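Local coordinates for protein FAD-dependent pyridine nucleotide-disulphide oxidoreductase (Desulfovibrio vulgaris, PDB 3IWA) that probably uses FAD to pass electrons from a reduced pyridine nucleotide to a disulphide or related acceptor, as in other members of its oxidoreductase family, at residues A[194-199]-A[338-343]. Numbering follows the deposited sequence.
Sequences QIMPGF and GSWAVK
The indole of Trp340 receives the edge of the Phe199 ring on one face, in a T-shaped (edge-to-face) stack on its five-membered ring, the centroids 4.8 Å apart and the planes at 62°. Between the two rings the nearest atoms are Phe199 CD1 and Trp340 CG, 3.6 Å apart, while a water and the carbonyl O of Gly338 lie at the indole edge, in its plane. The stack ties the loop after strand 185-189 of a five-stranded parallel sheet, consistent with a Rossmann-type nucleotide-binding domain, to strand 340-343, an outer strand of the antiparallel sheet in the dimerisation domain. Phe199 suits its place because a flat ring can offer C-H groups to the indole pi cloud.

Farther along the indole, the six-membered ring meets Met196. Bends at chi2 (-70°) and chi3 (-92°) curl this flexible, unbranched chain, and its methyl CE settles 3.5 Å from Trp340 CZ3. The same methyl meets Val342 tip to tip, at CG2, the beta-branched valine being well suited to an extended strand. Leu172 and Leu208, from helices 169-182 and 202-214, also touch Met196 and extend this apolar packing. Tryptophan adds a polar group to its broad surface: the water at the indole edge accepts from Trp340 NE1 at 2.9 Å and donates to Phe199 O at 2.8 Å.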
# COMPACT_ATOMS: atom_id res chain seq x y z
N GLN A 194 -21.44 17.45 8.57
CA GLN A 194 -21.19 16.31 7.74
C GLN A 194 -21.04 15.07 8.61
O GLN A 194 -20.66 15.19 9.76
CB GLN A 194 -19.90 16.53 6.91
CG GLN A 194 -18.64 16.80 7.76
CD GLN A 194 -17.34 16.64 6.97
OE1 GLN A 194 -16.80 17.62 6.47
NE2 GLN A 194 -16.87 15.40 6.84
N ILE A 195 -21.34 13.90 8.06
CA ILE A 195 -20.93 12.65 8.67
C ILE A 195 -19.44 12.44 8.42
O ILE A 195 -18.85 13.11 7.56
CB ILE A 195 -21.76 11.45 8.15
CG1 ILE A 195 -21.52 11.22 6.65
CG2 ILE A 195 -23.28 11.63 8.52
CD1 ILE A 195 -21.96 9.85 6.18
N MET A 196 -18.86 11.52 9.20
CA MET A 196 -17.41 11.28 9.25
C MET A 196 -16.52 12.53 9.39
O MET A 196 -15.46 12.61 8.76
CB MET A 196 -16.97 10.45 8.04
CG MET A 196 -17.53 9.03 8.02
SD MET A 196 -16.83 7.98 9.27
CE MET A 196 -15.53 7.33 8.26
N PRO A 197 -16.90 13.49 10.26
CA PRO A 197 -16.07 14.67 10.36
C PRO A 197 -14.67 14.35 10.86
O PRO A 197 -14.52 13.57 11.77
CB PRO A 197 -16.83 15.56 11.35
CG PRO A 197 -17.77 14.65 12.08
CD PRO A 197 -18.09 13.58 11.11
N GLY A 198 -13.66 14.92 10.21
CA GLY A 198 -12.28 14.63 10.56
C GLY A 198 -11.70 13.38 9.92
O GLY A 198 -10.50 13.15 10.05
N PHE A 199 -12.53 12.55 9.28
CA PHE A 199 -12.07 11.35 8.57
C PHE A 199 -12.16 11.46 7.04
O PHE A 199 -11.24 11.02 6.35
CB PHE A 199 -12.85 10.13 9.02
CG PHE A 199 -12.43 9.59 10.39
CD1 PHE A 199 -11.98 8.28 10.51
CD2 PHE A 199 -12.51 10.38 11.53
CE1 PHE A 199 -11.60 7.78 11.74
CE2 PHE A 199 -12.13 9.89 12.78
CZ PHE A 199 -11.68 8.58 12.88
N GLY A 338 -3.22 7.60 11.62
CA GLY A 338 -4.70 7.52 11.62
C GLY A 338 -5.38 6.80 10.44
O GLY A 338 -6.47 7.16 10.03
N SER A 339 -4.75 5.78 9.91
CA SER A 339 -5.34 4.99 8.86
C SER A 339 -6.67 4.38 9.28
O SER A 339 -6.82 3.95 10.41
CB SER A 339 -4.36 3.87 8.52
OG SER A 339 -3.10 4.42 8.23
N TRP A 340 -7.62 4.29 8.37
CA TRP A 340 -8.94 3.76 8.71
C TRP A 340 -9.62 3.24 7.46
O TRP A 340 -9.25 3.59 6.35
CB TRP A 340 -9.82 4.85 9.38
CG TRP A 340 -10.03 6.05 8.49
CD1 TRP A 340 -9.22 7.13 8.37
CD2 TRP A 340 -11.10 6.25 7.55
NE1 TRP A 340 -9.73 8.01 7.42
CE2 TRP A 340 -10.86 7.46 6.88
CE3 TRP A 340 -12.20 5.49 7.16
CZ2 TRP A 340 -11.73 7.96 5.90
CZ3 TRP A 340 -13.05 5.99 6.19
CH2 TRP A 340 -12.82 7.22 5.59
N ALA A 341 -10.62 2.39 7.65
CA ALA A 341 -11.48 1.93 6.60
C ALA A 341 -12.84 1.64 7.19
O ALA A 341 -12.94 1.16 8.32
CB ALA A 341 -10.90 0.70 5.95
N VAL A 342 -13.89 1.96 6.43
CA VAL A 342 -15.28 1.61 6.75
C VAL A 342 -15.94 0.97 5.52
O VAL A 342 -15.87 1.50 4.41
CB VAL A 342 -16.12 2.83 7.12
CG1 VAL A 342 -17.28 2.41 7.94
CG2 VAL A 342 -15.33 3.81 7.92
N LYS A 343 -16.58 -0.17 5.73
CA LYS A 343 -17.38 -0.80 4.71
C LYS A 343 -18.85 -0.41 4.95
O LYS A 343 -19.36 -0.55 6.07
CB LYS A 343 -17.17 -2.31 4.74
CG LYS A 343 -18.14 -3.13 3.87
CD LYS A 343 -17.60 -3.48 2.48
CE LYS A 343 -18.72 -3.99 1.55
NZ LYS A 343 -19.82 -2.97 1.33
O HOH W 1 -8.54 10.60 6.82